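Local atomic coordinates of ferritin (Mycoplasma penetrans, PDB entry 7DIE), a protein that forms a 24-subunit ferritin assembly that binds iron and probably takes up ferrous iron, oxidises it and stores it as ferric iron. Residues N7-H19 and N111-T124. Sequence-based numbering, arbitrary orientation.
Sequences NKDERIMDLVSKH and NVTEISLLAKDFET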
loop_
_atom_site.group_PDB
_atom_site.type_symbol
_atom_site.label_atom_id
_atom_site.label_comp_id
_atom_site.label_asym_id
_atom_site.label_seq_id
_atom_site.Cartn_x
_atom_site.Cartn_y
_atom_site.Cartn_z
ATOM N N ASN A 7 -22.642 -41.131 30.198
ATOM C CA ASN A 7 -22.584 -42.237 31.154
ATOM C C ASN A 7 -21.161 -42.469 31.672
ATOM O O ASN A 7 -20.649 -43.587 31.672
ATOM C CB ASN A 7 -23.137 -43.508 30.515
ATOM C CG ASN A 7 -23.364 -44.605 31.523
ATOM O OD1 ASN A 7 -23.887 -44.365 32.614
ATOM N ND2 ASN A 7 -22.961 -45.817 31.172
ATOM N N LYS A 8 -20.502 -41.388 32.086
ATOM C CA LYS A 8 -19.135 -41.513 32.580
ATOM C C LYS A 8 -19.152 -42.177 33.951
ATOM O O LYS A 8 -20.106 -42.040 34.711
ATOM C CB LYS A 8 -18.455 -40.141 32.675
ATOM C CG LYS A 8 -18.409 -39.350 31.344
ATOM C CD LYS A 8 -17.738 -40.124 30.210
ATOM C CE LYS A 8 -16.231 -40.340 30.443
ATOM N NZ LYS A 8 -15.663 -41.202 29.369
ATOM N N ASP A 9 -18.107 -42.945 34.265
ATOM C CA ASP A 9 -18.097 -43.574 35.580
ATOM C C ASP A 9 -17.668 -42.564 36.626
ATOM O O ASP A 9 -16.663 -41.861 36.468
ATOM C CB ASP A 9 -17.200 -44.807 35.667
ATOM C CG ASP A 9 -17.537 -45.662 36.906
ATOM O OD1 ASP A 9 -17.034 -45.360 38.019
ATOM O OD2 ASP A 9 -18.368 -46.594 36.785
ATOM N N GLU A 10 -18.434 -42.514 37.708
ATOM C CA GLU A 10 -18.223 -41.508 38.745
ATOM C C GLU A 10 -16.865 -41.636 39.432
ATOM O O GLU A 10 -16.334 -40.630 39.900
ATOM C CB GLU A 10 -19.340 -41.551 39.793
ATOM C CG GLU A 10 -19.306 -40.346 40.736
ATOM C CD GLU A 10 -20.566 -40.178 41.572
ATOM O OE1 GLU A 10 -21.406 -39.313 41.224
ATOM O OE2 GLU A 10 -20.705 -40.910 42.581
ATOM N N ARG A 11 -16.287 -42.818 39.445
ATOM C CA ARG A 11 -14.975 -42.969 40.011
ATOM C C ARG A 11 -13.916 -42.195 39.233
ATOM O O ARG A 11 -13.108 -41.543 39.820
ATOM C CB ARG A 11 -14.553 -44.405 40.011
ATOM C CG ARG A 11 -15.134 -45.176 41.142
ATOM C CD ARG A 11 -14.489 -44.742 42.412
ATOM N NE ARG A 11 -15.117 -45.442 43.489
ATOM C CZ ARG A 11 -14.483 -45.903 44.554
ATOM N NH1 ARG A 11 -15.178 -46.547 45.467
ATOM N NH2 ARG A 11 -13.178 -45.695 44.708
ATOM N N ILE A 12 -13.941 -42.310 37.919
ATOM C CA ILE A 12 -12.967 -41.647 37.080
ATOM C C ILE A 12 -13.232 -40.151 37.091
ATOM O O ILE A 12 -12.295 -39.347 37.177
ATOM C CB ILE A 12 -12.982 -42.241 35.660
ATOM C CG1 ILE A 12 -12.815 -43.763 35.733
ATOM C CG2 ILE A 12 -11.899 -41.569 34.794
ATOM C CD1 ILE A 12 -11.529 -44.203 36.402
ATOM N N MET A 13 -14.509 -39.751 37.060
ATOM C CA MET A 13 -14.807 -38.317 37.063
ATOM C C MET A 13 -14.413 -37.673 38.387
ATOM O O MET A 13 -13.958 -36.524 38.414
ATOM C CB MET A 13 -16.282 -38.070 36.755
ATOM C CG MET A 13 -16.698 -38.504 35.376
ATOM S SD MET A 13 -15.803 -37.691 34.029
ATOM C CE MET A 13 -14.576 -38.815 33.625
ATOM N N ASP A 14 -14.573 -38.395 39.500
ATOM C CA ASP A 14 -14.080 -37.876 40.770
ATOM C C ASP A 14 -12.571 -37.675 40.740
ATOM O O ASP A 14 -12.056 -36.738 41.356
ATOM C CB ASP A 14 -14.446 -38.819 41.918
ATOM C CG ASP A 14 -15.895 -38.701 42.338
ATOM O OD1 ASP A 14 -16.624 -37.812 41.839
ATOM O OD2 ASP A 14 -16.302 -39.516 43.187
ATOM N N LEU A 15 -11.835 -38.572 40.069
ATOM C CA LEU A 15 -10.390 -38.385 39.939
ATOM C C LEU A 15 -10.058 -37.163 39.088
ATOM O O LEU A 15 -9.071 -36.470 39.351
ATOM C CB LEU A 15 -9.739 -39.625 39.317
ATOM C CG LEU A 15 -9.590 -40.827 40.253
ATOM C CD1 LEU A 15 -8.988 -41.993 39.488
ATOM C CD2 LEU A 15 -8.711 -40.460 41.434
ATOM N N VAL A 16 -10.835 -36.913 38.033
ATOM C CA VAL A 16 -10.609 -35.704 37.235
ATOM C C VAL A 16 -10.855 -34.470 38.091
ATOM O O VAL A 16 -10.074 -33.514 38.086
ATOM C CB VAL A 16 -11.499 -35.704 35.980
ATOM C CG1 VAL A 16 -11.376 -34.364 35.247
ATOM C CG2 VAL A 16 -11.126 -36.859 35.041
ATOM N N SER A 17 -11.963 -34.479 38.834
ATOM C CA SER A 17 -12.279 -33.411 39.767
ATOM C C SER A 17 -11.180 -33.249 40.813
ATOM O O SER A 17 -10.788 -32.127 41.152
ATOM C CB SER A 17 -13.637 -33.740 40.404
ATOM O OG SER A 17 -14.372 -32.613 40.764
ATOM N N LYS A 18 -10.659 -34.359 41.334
ATOM C CA LYS A 18 -9.576 -34.257 42.305
ATOM C C LYS A 18 -8.335 -33.654 41.671
ATOM O O LYS A 18 -7.626 -32.862 42.300
ATOM C CB LYS A 18 -9.249 -35.632 42.892
ATOM C CG LYS A 18 -8.058 -35.586 43.849
ATOM C CD LYS A 18 -7.719 -36.950 44.424
ATOM C CE LYS A 18 -6.688 -36.824 45.538
ATOM N NZ LYS A 18 -6.339 -38.139 46.136
ATOM N N HIS A 19 -8.042 -34.022 40.430
ATOM C CA HIS A 19 -6.866 -33.424 39.818
ATOM C C HIS A 19 -7.057 -31.920 39.592
ATOM O O HIS A 19 -6.100 -31.144 39.719
ATOM C CB HIS A 19 -6.513 -34.108 38.509
ATOM C CG HIS A 19 -5.261 -33.550 37.929
ATOM N ND1 HIS A 19 -4.042 -33.674 38.566
ATOM C CD2 HIS A 19 -5.054 -32.745 36.863
ATOM C CE1 HIS A 19 -3.129 -33.010 37.884
ATOM N NE2 HIS A 19 -3.717 -32.440 36.846
ATOM N N ASN A 111 -1.499 -40.607 38.111
ATOM C CA ASN A 111 -2.522 -41.463 38.712
ATOM C C ASN A 111 -3.801 -41.454 37.889
ATOM O O ASN A 111 -4.357 -42.511 37.573
ATOM C CB ASN A 111 -2.822 -41.026 40.148
ATOM C CG ASN A 111 -3.712 -42.019 40.886
ATOM O OD1 ASN A 111 -3.411 -43.214 40.936
ATOM N ND2 ASN A 111 -4.817 -41.534 41.447
ATOM N N VAL A 112 -4.293 -40.261 37.542
ATOM C CA VAL A 112 -5.514 -40.180 36.743
ATOM C C VAL A 112 -5.301 -40.834 35.388
ATOM O O VAL A 112 -6.185 -41.520 34.861
ATOM C CB VAL A 112 -5.972 -38.715 36.585
ATOM C CG1 VAL A 112 -7.285 -38.678 35.786
ATOM C CG2 VAL A 112 -6.153 -38.057 37.963
ATOM N N THR A 113 -4.126 -40.629 34.798
ATOM C CA THR A 113 -3.844 -41.230 33.505
ATOM C C THR A 113 -3.887 -42.750 33.604
ATOM O O THR A 113 -4.568 -43.420 32.823
ATOM C CB THR A 113 -2.479 -40.751 33.004
ATOM O OG1 THR A 113 -2.519 -39.327 32.825
ATOM C CG2 THR A 113 -2.122 -41.429 31.683
ATOM N N GLU A 114 -3.180 -43.307 34.588
ATOM C CA GLU A 114 -3.115 -44.757 34.723
ATOM C C GLU A 114 -4.485 -45.355 35.041
ATOM O O GLU A 114 -4.891 -46.360 34.442
ATOM C CB GLU A 114 -2.111 -45.129 35.808
ATOM C CG GLU A 114 -1.971 -46.628 35.969
ATOM C CD GLU A 114 -0.960 -47.017 37.042
ATOM O OE1 GLU A 114 -0.658 -48.222 37.144
ATOM O OE2 GLU A 114 -0.461 -46.129 37.765
ATOM N N ILE A 115 -5.206 -44.758 35.992
ATOM C CA ILE A 115 -6.484 -45.332 36.396
ATOM C C ILE A 115 -7.508 -45.198 35.277
ATOM O O ILE A 115 -8.294 -46.115 35.033
ATOM C CB ILE A 115 -6.986 -44.706 37.717
ATOM C CG1 ILE A 115 -5.962 -44.891 38.840
ATOM C CG2 ILE A 115 -8.327 -45.323 38.153
ATOM C CD1 ILE A 115 -5.414 -46.295 38.943
ATOM N N SER A 116 -7.512 -44.072 34.554
ATOM C CA SER A 116 -8.490 -43.949 33.473
ATOM C C SER A 116 -8.256 -45.012 32.402
ATOM O O SER A 116 -9.211 -45.612 31.891
ATOM C CB SER A 116 -8.470 -42.530 32.875
ATOM O OG SER A 116 -7.231 -42.286 32.264
ATOM N N LEU A 117 -6.991 -45.296 32.077
ATOM C CA LEU A 117 -6.703 -46.352 31.111
ATOM C C LEU A 117 -7.126 -47.717 31.655
ATOM O O LEU A 117 -7.732 -48.529 30.945
ATOM C CB LEU A 117 -5.210 -46.362 30.764
ATOM C CG LEU A 117 -4.755 -47.411 29.738
ATOM C CD1 LEU A 117 -5.442 -47.161 28.413
ATOM C CD2 LEU A 117 -3.234 -47.416 29.547
ATOM N N LEU A 118 -6.778 -47.989 32.912
ATOM C CA LEU A 118 -7.189 -49.236 33.567
ATOM C C LEU A 118 -8.690 -49.447 33.441
ATOM O O LEU A 118 -9.165 -50.548 33.132
ATOM C CB LEU A 118 -6.801 -49.169 35.045
ATOM C CG LEU A 118 -7.192 -50.369 35.896
ATOM C CD1 LEU A 118 -6.471 -51.588 35.344
ATOM C CD2 LEU A 118 -6.828 -50.086 37.338
ATOM N N ALA A 119 -9.448 -48.392 33.679
ATOM C CA ALA A 119 -10.904 -48.417 33.653
ATOM C C ALA A 119 -11.474 -48.361 32.256
ATOM O O ALA A 119 -12.702 -48.299 32.124
ATOM C CB ALA A 119 -11.449 -47.251 34.480
ATOM N N LYS A 120 -10.622 -48.385 31.221
ATOM C CA LYS A 120 -11.052 -48.325 29.822
ATOM C C LYS A 120 -11.798 -47.030 29.537
ATOM O O LYS A 120 -12.659 -46.970 28.653
ATOM C CB LYS A 120 -11.926 -49.524 29.429
ATOM C CG LYS A 120 -11.470 -50.853 29.978
ATOM C CD LYS A 120 -10.165 -51.253 29.365
ATOM C CE LYS A 120 -9.875 -52.739 29.599
ATOM N NZ LYS A 120 -8.454 -53.020 29.283
ATOM N N ASP A 121 -11.492 -45.983 30.295
ATOM C CA ASP A 121 -12.038 -44.660 29.995
ATOM C C ASP A 121 -11.046 -43.999 29.044
ATOM O O ASP A 121 -10.147 -43.276 29.454
ATOM C CB ASP A 121 -12.256 -43.849 31.261
ATOM C CG ASP A 121 -12.939 -42.513 30.982
ATOM O OD1 ASP A 121 -13.073 -42.135 29.800
ATOM O OD2 ASP A 121 -13.355 -41.853 31.938
ATOM N N PHE A 122 -11.193 -44.282 27.757
ATOM C CA PHE A 122 -10.239 -43.760 26.786
ATOM C C PHE A 122 -10.457 -42.289 26.502
ATOM O O PHE A 122 -9.513 -41.611 26.081
ATOM C CB PHE A 122 -10.325 -44.558 25.500
ATOM C CG PHE A 122 -9.892 -45.977 25.673
ATOM C CD1 PHE A 122 -8.552 -46.310 25.638
ATOM C CD2 PHE A 122 -10.829 -46.972 25.940
ATOM C CE1 PHE A 122 -8.157 -47.636 25.832
ATOM C CE2 PHE A 122 -10.429 -48.294 26.131
ATOM C CZ PHE A 122 -9.101 -48.615 26.079
ATOM N N GLU A 123 -11.676 -41.785 26.723
ATOM C CA GLU A 123 -11.886 -40.345 26.622
ATOM C C GLU A 123 -11.050 -39.603 27.659
ATOM O O GLU A 123 -10.376 -38.619 27.339
ATOM C CB GLU A 123 -13.372 -40.022 26.771
ATOM C CG GLU A 123 -14.183 -40.589 25.597
ATOM C CD GLU A 123 -15.693 -40.529 25.795
ATOM O OE1 GLU A 123 -16.154 -40.258 26.912
ATOM O OE2 GLU A 123 -16.418 -40.744 24.808
ATOM N N THR A 124 -11.082 -40.056 28.913
ATOM C CA THR A 124 -10.293 -39.382 29.941
ATOM C C THR A 124 -8.799 -39.592 29.715
ATOM O O THR A 124 -8.000 -38.651 29.863
ATOM C CB THR A 124 -10.733 -39.869 31.330
ATOM O OG1 THR A 124 -12.102 -39.504 31.536
ATOM C CG2 THR A 124 -9.895 -39.213 32.434
HETATM O O HOH W 1 -15.680 -43.032 32.593
#
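Lys8 and Asp121 join across one end of the ferritin four-helix bundle, where the start of helix 10-39 lies almost antiparallel to the last turns of helix 91-118 (168°) and beside the turn into helix 122-150. The lysine chain, bent at its second and third torsions, curls back so that its ammonium sits between two carboxylates. Lys8 NZ lies 2.8 Å from Asp121 OD1, approaching above the carboxylate plane, and 2.7 Å from Glu123 OE1, which it meets on the anti side but tilted out of the carboxylate plane. Glu123 also pairs through OE2 with Arg106 of a neighbouring subunit, so this acid is shared between chains.

Aspartate suits position 121 because its short side chain can cap helix 122-150: Thr124 N donates to OD1 from the face opposite to Lys8 NZ. Thr124 OG1 donates to Asp121 OD2 at 2.7 Å and is also bonded to Tyr67 OH. Gripped in this way, the buried carboxylate is held against rotation, and the lysine probably favours its charged form. Just before Asp121, the chain leaves helix 91-118 through a Schellman motif at Lys120.

Beyond this polar end the interface is aliphatic. Ile12, with CG1 anti to its carbonyl carbon (chi1 -53°), divides its branches: Ile12 CD1 reaches Ala119 CB at 3.6 Å, while CG2 slides past the carboxylate of Asp121. The small alanine leaves room for the isoleucine tip. One turn on, Leu15 CD1 rests 3.6 Å from Ile115 CG2, and Val112 CG2 fits between the carbonyl oxygen of Leu15 and CB of His19. Val16, buried and also touching Met68 of helix 43-70, sets its methyl CG2 3.7 Å from Thr124 CG2. Crossing the same threonine obliquely, the bent chain of Met13 brings its methyl CE 3.3 Å from Thr124 OG1.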